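Local coordinates for protein salt-tolerant glutaminase (Micrococcus luteus, PDB 3AGD) that probably catalyses the hydrolysis of L-glutamine to L-glutamate and ammonium, as a salt-tolerant member of the glutaminase family, at residues Leu344-Asp349 with His389-Ala394; Pro270-Ile275 with Asp308-Gly313. One frame throughout, in Å; residues are numbered along the deposited sequence.

Contact 1. Residues Leu344-Asp349 with His389-Ala394; sequences LDALTD and HEAAAA
The methyl group of Ala-391 is wedged against the backbone and small side chains of the facing helix. Its CB lies 3.2 Å from Ala-346 O, a tight contact, and 4.1 Å from Ala-346 CB. Next to this contact, the Asp-349 methylene also packs against it, Asp-349 CB to Ala-391 CB being 3.8 Å. With alanine at the interface the axes of the two segments run almost parallel, 8° apart, and approach to 7.8 Å. Both helices, 337-349 and 389-395, belong to the region recognised as a STAS domain, and each also touches a neighbouring strand, 317-323. One residue on, at Ala-392, no direct hydrogen bond crosses between the segments; instead a water joins them, accepting from Ala-392 N at 3.0 Å and donating to Asp-349 OD1 at 2.6 Å. Asp-349 can serve this water because its CG stands beside its own backbone N, anti to the carbonyl carbon (chi1 -79°). The bridged nitrogen makes only a weak bond to His-389 O within its helix. Asp-349 OD1 also forms a salt bridge with Arg-49 of the second subunit, while the Asp-345 carboxylate is hydrogen-bonded to His-3 and Thr-47 of that same subunit.

Contact 2. Residues Pro270-Ile275 with Asp308-Gly313; sequences PGRVGI and DGDSLG
Arg-272 meets Asp-308 in a salt bridge, the carboxylate oxygen OD1 coming to the edge of the guanidinium, near its plane, by way of NH1. The two groups arrive from opposite directions with their planes 61° apart, so they do not meet flat. Asp-308 OD2 also lies 2.7 Å from Arg-272 NH2. The Arg-272 NH1 to Asp-308 OD1 separation of 2.4 Å is very short and NH1 is crowded in the model, so the exact geometry is doubtful. Asp-310 is linked more loosely: a water donates to Asp-310 OD2 at 2.7 Å and accepts only weakly from Arg-272 NH1, at 3.5 Å. The Arg-272 chain turns at chi3 (-66°), and its CD passes 4.0 Å from Asp-310 OD2. The arginine sits at a classic beta bulge, where Arg-272 and Val-273 both face the end of strand 264-269, in the connection between two neighbouring strands of the antiparallel five-stranded sheet of the beta-lactamase-like glutaminase domain. On the opposing loop, consecutive inverse gamma turns centred on Gly-309 and Asp-310 follow Asp-308. Further out, Arg-272 NH2 donates to His-305 O. Asp-310 OD1 accepts from Leu-312 N of the second subunit, a bond repeated reciprocally from the other chain, and Ser-311 of that subunit packs on Arg-272.

How the contacts relate
The chain passes in series from contact 2 to contact 1: the loop holding Asp-308 to Gly-313 follows helix 289-301 and leads into strand 317-323, whose Val-317 touches Ala-346 and whose Phe-319 touches Glu-390. The contact centres are 26 Å apart and their nearest atoms about 8 Å, so the two do not meet. Contact 2 lies about 10 Å from the centre of the chain and contact 1 about 33 Å, out in the STAS region. Both reach the second subunit, contact 2 through its 308-313 loop counterpart and contact 1 through residues such as His-3 and Arg-49 of that subunit, and through its Arg-413, which pairs with Glu-390. Neither includes the glutamate-binding residues, such as Ser-64 and Tyr-191.

Contact 1. Residues Leu344-Asp349 with His389-Ala394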
ATOM      1  N   LEU A 344      10.753  18.228  -8.362  1.00 16.39           N
ATOM      2  CA  LEU A 344      10.177  19.347  -9.094  1.00 18.80           C
ATOM      3  C   LEU A 344       9.872  20.514  -8.151  1.00 19.20           C
ATOM      4  O   LEU A 344       9.985  21.681  -8.538  1.00 20.72           O
ATOM      5  CB  LEU A 344       8.902  18.911  -9.816  1.00 17.49           C
ATOM      6  CG  LEU A 344       9.132  17.950 -10.985  1.00 22.46           C
ATOM      7  CD1 LEU A 344       7.788  17.549 -11.585  1.00 22.22           C
ATOM      8  CD2 LEU A 344      10.016  18.621 -12.038  1.00 20.70           C
ATOM      9  N   ASP A 345       9.479  20.199  -6.921  1.00 16.63           N
ATOM     10  CA  ASP A 345       9.184  21.233  -5.934  1.00 18.71           C
ATOM     11  C   ASP A 345      10.476  21.963  -5.581  1.00 20.06           C
ATOM     12  O   ASP A 345      10.475  23.172  -5.364  1.00 21.34           O
ATOM     13  CB  ASP A 345       8.592  20.621  -4.659  1.00 19.37           C
ATOM     14  CG  ASP A 345       7.154  20.159  -4.836  1.00 21.13           C
ATOM     15  OD1 ASP A 345       6.649  19.449  -3.939  1.00 22.07           O
ATOM     16  OD2 ASP A 345       6.529  20.503  -5.861  1.00 22.51           O
ATOM     17  N   ALA A 346      11.577  21.221  -5.514  1.00 18.44           N
ATOM     18  CA  ALA A 346      12.865  21.824  -5.188  1.00 21.63           C
ATOM     19  C   ALA A 346      13.291  22.725  -6.339  1.00 22.90           C
ATOM     20  O   ALA A 346      13.718  23.859  -6.126  1.00 25.58           O
ATOM     21  CB  ALA A 346      13.921  20.744  -4.943  1.00 17.77           C
ATOM     22  N   LEU A 347      13.164  22.220  -7.561  1.00 21.73           N
ATOM     23  CA  LEU A 347      13.533  22.997  -8.732  1.00 20.80           C
ATOM     24  C   LEU A 347      12.712  24.277  -8.803  1.00 22.46           C
ATOM     25  O   LEU A 347      13.253  25.362  -9.014  1.00 23.67           O
ATOM     26  CB  LEU A 347      13.331  22.171 -10.002  1.00 20.58           C
ATOM     27  CG  LEU A 347      14.251  20.952 -10.131  1.00 20.82           C
ATOM     28  CD1 LEU A 347      13.953  20.240 -11.430  1.00 21.77           C
ATOM     29  CD2 LEU A 347      15.709  21.387 -10.083  1.00 19.42           C
ATOM     30  N   THR A 348      11.404  24.151  -8.619  1.00 21.66           N
ATOM     31  CA  THR A 348      10.520  25.310  -8.662  1.00 24.06           C
ATOM     32  C   THR A 348      10.837  26.299  -7.544  1.00 22.62           C
ATOM     33  O   THR A 348      10.817  27.515  -7.756  1.00 21.93           O
ATOM     34  CB  THR A 348       9.036  24.887  -8.550  1.00 28.15           C
ATOM     35  OG1 THR A 348       8.650  24.201  -9.745  1.00 35.41           O
ATOM     36  CG2 THR A 348       8.141  26.102  -8.378  1.00 35.18           C
ATOM     37  N   ASP A 349      11.128  25.768  -6.359  1.00 19.40           N
ATOM     38  CA  ASP A 349      11.435  26.587  -5.198  1.00 17.88           C
ATOM     39  C   ASP A 349      12.689  27.452  -5.361  1.00 22.44           C
ATOM     40  O   ASP A 349      12.929  28.355  -4.554  1.00 23.37           O
ATOM     41  CB  ASP A 349      11.579  25.702  -3.954  1.00 17.26           C
ATOM     42  CG  ASP A 349      10.231  25.275  -3.367  1.00 24.48           C
ATOM     43  OD1 ASP A 349      10.233  24.555  -2.347  1.00 24.95           O
ATOM     44  OD2 ASP A 349       9.173  25.653  -3.914  1.00 22.98           O
ATOM     45  N   HIS A 389      13.277  21.618   1.225  1.00 33.67           N
ATOM     46  CA  HIS A 389      13.213  22.971   1.756  1.00 33.01           C
ATOM     47  C   HIS A 389      14.501  23.762   1.580  1.00 32.04           C
ATOM     48  O   HIS A 389      14.480  24.993   1.614  1.00 33.27           O
ATOM     49  CB  HIS A 389      12.836  22.938   3.241  1.00 31.61           C
ATOM     50  CG  HIS A 389      13.898  22.360   4.126  1.00 33.05           C
ATOM     51  ND1 HIS A 389      14.165  21.009   4.188  1.00 37.52           N
ATOM     52  CD2 HIS A 389      14.760  22.953   4.987  1.00 31.40           C
ATOM     53  CE1 HIS A 389      15.144  20.794   5.048  1.00 35.50           C
ATOM     54  NE2 HIS A 389      15.524  21.957   5.547  1.00 33.56           N
ATOM     55  N   GLU A 390      15.619  23.069   1.395  1.00 28.61           N
ATOM     56  CA  GLU A 390      16.889  23.763   1.229  1.00 31.07           C
ATOM     57  C   GLU A 390      16.915  24.579  -0.068  1.00 32.44           C
ATOM     58  O   GLU A 390      17.728  25.494  -0.215  1.00 31.74           O
ATOM     59  CB  GLU A 390      18.058  22.769   1.266  1.00 31.90           C
ATOM     60  CG  GLU A 390      18.061  21.869   2.501  1.00 34.53           C
ATOM     61  CD  GLU A 390      19.360  21.091   2.675  1.00 38.22           C
ATOM     62  OE1 GLU A 390      19.991  20.743   1.657  1.00 35.63           O
ATOM     63  OE2 GLU A 390      19.743  20.814   3.834  1.00 40.71           O
ATOM     64  N   ALA A 391      16.021  24.257  -1.002  1.00 32.68           N
ATOM     65  CA  ALA A 391      15.957  24.987  -2.268  1.00 32.23           C
ATOM     66  C   ALA A 391      15.451  26.400  -2.004  1.00 32.41           C
ATOM     67  O   ALA A 391      15.998  27.374  -2.519  1.00 31.83           O
ATOM     68  CB  ALA A 391      15.032  24.279  -3.251  1.00 29.43           C
ATOM     69  N   ALA A 392      14.403  26.503  -1.194  1.00 32.36           N
ATOM     70  CA  ALA A 392      13.837  27.800  -0.856  1.00 33.32           C
ATOM     71  C   ALA A 392      14.892  28.622  -0.124  1.00 35.21           C
ATOM     72  O   ALA A 392      15.022  29.826  -0.348  1.00 36.52           O
ATOM     73  CB  ALA A 392      12.601  27.621   0.020  1.00 31.88           C
ATOM     74  N   ALA A 393      15.647  27.959   0.746  1.00 34.74           N
ATOM     75  CA  ALA A 393      16.696  28.615   1.515  1.00 35.08           C
ATOM     76  C   ALA A 393      17.809  29.084   0.588  1.00 36.34           C
ATOM     77  O   ALA A 393      18.444  30.108   0.842  1.00 37.94           O
ATOM     78  CB  ALA A 393      17.255  27.657   2.563  1.00 37.30           C
ATOM     79  N   ALA A 394      18.042  28.327  -0.484  1.00 34.56           N
ATOM     80  CA  ALA A 394      19.074  28.662  -1.465  1.00 32.76           C
ATOM     81  C   ALA A 394      18.663  29.900  -2.263  1.00 32.76           C
ATOM     82  O   ALA A 394      19.498  30.733  -2.609  1.00 33.83           O
ATOM     83  CB  ALA A 394      19.307  27.484  -2.412  1.00 26.04           C
TER
HETATM   84  O   HOH W   1      12.339  24.416  -0.892  1.00 31.64           O

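Contact 2. Residues Pro270-Ile275 with Asp308-Gly313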
ATOM      1  N   PRO A 270       4.552  -4.982  -0.074  1.00 18.42           N
ATOM      2  CA  PRO A 270       5.236  -4.080  -1.002  1.00 17.52           C
ATOM      3  C   PRO A 270       6.253  -3.118  -0.411  1.00 18.45           C
ATOM      4  O   PRO A 270       5.959  -2.373   0.524  1.00 16.66           O
ATOM      5  CB  PRO A 270       4.083  -3.356  -1.688  1.00 18.30           C
ATOM      6  CG  PRO A 270       3.039  -4.429  -1.757  1.00 17.78           C
ATOM      7  CD  PRO A 270       3.107  -5.026  -0.364  1.00 16.13           C
ATOM      8  N   GLY A 271       7.452  -3.139  -0.984  1.00 17.28           N
ATOM      9  CA  GLY A 271       8.506  -2.246  -0.547  1.00 17.76           C
ATOM     10  C   GLY A 271       9.177  -2.568   0.770  1.00 19.56           C
ATOM     11  O   GLY A 271      10.120  -1.880   1.158  1.00 18.33           O
ATOM     12  N   ARG A 272       8.728  -3.603   1.472  1.00 19.45           N
ATOM     13  CA  ARG A 272       9.378  -3.892   2.737  1.00 20.51           C
ATOM     14  C   ARG A 272       9.783  -5.308   3.087  1.00 20.04           C
ATOM     15  O   ARG A 272      10.884  -5.507   3.590  1.00 20.81           O
ATOM     16  CB  ARG A 272       8.559  -3.282   3.868  1.00 25.64           C
ATOM     17  CG  ARG A 272       8.737  -1.773   3.888  1.00 32.82           C
ATOM     18  CD  ARG A 272       7.653  -1.101   4.641  1.00 35.95           C
ATOM     19  NE  ARG A 272       6.361  -1.241   3.985  1.00 30.34           N
ATOM     20  CZ  ARG A 272       5.221  -0.980   4.607  1.00 28.07           C
ATOM     21  NH1 ARG A 272       5.261  -0.583   5.872  1.00 23.68           N
ATOM     22  NH2 ARG A 272       4.058  -1.109   3.981  1.00 25.58           N
ATOM     23  N   VAL A 273       8.946  -6.304   2.814  1.00 21.78           N
ATOM     24  CA  VAL A 273       9.347  -7.647   3.198  1.00 20.02           C
ATOM     25  C   VAL A 273       8.594  -8.810   2.552  1.00 21.66           C
ATOM     26  O   VAL A 273       7.421  -8.698   2.200  1.00 22.60           O
ATOM     27  CB  VAL A 273       9.250  -7.778   4.742  1.00 21.55           C
ATOM     28  CG1 VAL A 273       7.792  -7.910   5.159  1.00 16.76           C
ATOM     29  CG2 VAL A 273      10.095  -8.937   5.239  1.00 23.49           C
ATOM     30  N   GLY A 274       9.308  -9.918   2.381  1.00 21.14           N
ATOM     31  CA  GLY A 274       8.725 -11.132   1.843  1.00 20.31           C
ATOM     32  C   GLY A 274       8.634 -12.025   3.069  1.00 21.07           C
ATOM     33  O   GLY A 274       9.593 -12.104   3.839  1.00 22.16           O
ATOM     34  N   ILE A 275       7.498 -12.680   3.280  1.00 20.34           N
ATOM     35  CA  ILE A 275       7.337 -13.522   4.465  1.00 18.67           C
ATOM     36  C   ILE A 275       7.017 -14.983   4.176  1.00 19.13           C
ATOM     37  O   ILE A 275       6.205 -15.301   3.309  1.00 21.55           O
ATOM     38  CB  ILE A 275       6.223 -12.971   5.374  1.00 17.36           C
ATOM     39  CG1 ILE A 275       6.586 -11.562   5.839  1.00 19.13           C
ATOM     40  CG2 ILE A 275       5.994 -13.906   6.560  1.00 12.20           C
ATOM     41  CD1 ILE A 275       5.411 -10.794   6.423  1.00 15.93           C
ATOM     42  N   ASP A 308       0.669   2.084   5.350  1.00 28.28           N
ATOM     43  CA  ASP A 308       1.529   3.123   5.914  1.00 35.04           C
ATOM     44  C   ASP A 308       2.232   3.943   4.850  1.00 34.55           C
ATOM     45  O   ASP A 308       2.520   3.456   3.754  1.00 33.95           O
ATOM     46  CB  ASP A 308       2.536   2.543   6.902  1.00 38.19           C
ATOM     47  CG  ASP A 308       3.212   1.314   6.390  1.00 38.96           C
ATOM     48  OD1 ASP A 308       3.621   0.471   7.227  1.00 29.53           O
ATOM     49  OD2 ASP A 308       3.338   1.196   5.154  1.00 48.63           O
ATOM     50  N   GLY A 309       2.485   5.206   5.175  1.00 38.76           N
ATOM     51  CA  GLY A 309       3.124   6.106   4.232  1.00 43.85           C
ATOM     52  C   GLY A 309       4.637   6.099   4.262  1.00 46.19           C
ATOM     53  O   GLY A 309       5.265   7.153   4.329  1.00 46.86           O
ATOM     54  N   ASP A 310       5.226   4.911   4.206  1.00 47.67           N
ATOM     55  CA  ASP A 310       6.675   4.783   4.225  1.00 47.87           C
ATOM     56  C   ASP A 310       7.210   5.030   2.814  1.00 45.34           C
ATOM     57  O   ASP A 310       7.615   4.094   2.122  1.00 49.02           O
ATOM     58  CB  ASP A 310       7.066   3.378   4.695  1.00 46.96           C
ATOM     59  CG  ASP A 310       8.558   3.221   4.884  1.00 47.01           C
ATOM     60  OD1 ASP A 310       9.325   3.809   4.088  1.00 49.44           O
ATOM     61  OD2 ASP A 310       8.964   2.503   5.820  1.00 41.95           O
ATOM     62  N   SER A 311       7.200   6.287   2.383  1.00 36.57           N
ATOM     63  CA  SER A 311       7.680   6.623   1.048  1.00 31.46           C
ATOM     64  C   SER A 311       8.904   7.521   1.080  1.00 27.97           C
ATOM     65  O   SER A 311       9.120   8.254   2.042  1.00 26.84           O
ATOM     66  CB  SER A 311       6.578   7.308   0.242  1.00 30.77           C
ATOM     67  OG  SER A 311       5.479   6.438   0.053  1.00 34.71           O
ATOM     68  N   LEU A 312       9.707   7.451   0.023  1.00 27.19           N
ATOM     69  CA  LEU A 312      10.905   8.274  -0.080  1.00 23.72           C
ATOM     70  C   LEU A 312      10.498   9.734   0.045  1.00 21.12           C
ATOM     71  O   LEU A 312      11.036  10.473   0.870  1.00 20.80           O
ATOM     72  CB  LEU A 312      11.590   8.058  -1.430  1.00 22.51           C
ATOM     73  CG  LEU A 312      12.843   8.912  -1.649  1.00 21.56           C
ATOM     74  CD1 LEU A 312      13.880   8.576  -0.581  1.00 19.47           C
ATOM     75  CD2 LEU A 312      13.398   8.665  -3.039  1.00 20.18           C
ATOM     76  N   GLY A 313       9.543  10.135  -0.788  1.00 19.57           N
ATOM     77  CA  GLY A 313       9.059  11.503  -0.769  1.00 19.50           C
ATOM     78  C   GLY A 313      10.144  12.557  -0.901  1.00 20.17           C
ATOM     79  O   GLY A 313      11.009  12.469  -1.776  1.00 19.51           O
TER
HETATM   80  O   HOH W   2       8.303   0.302   7.238  1.00 15.50           O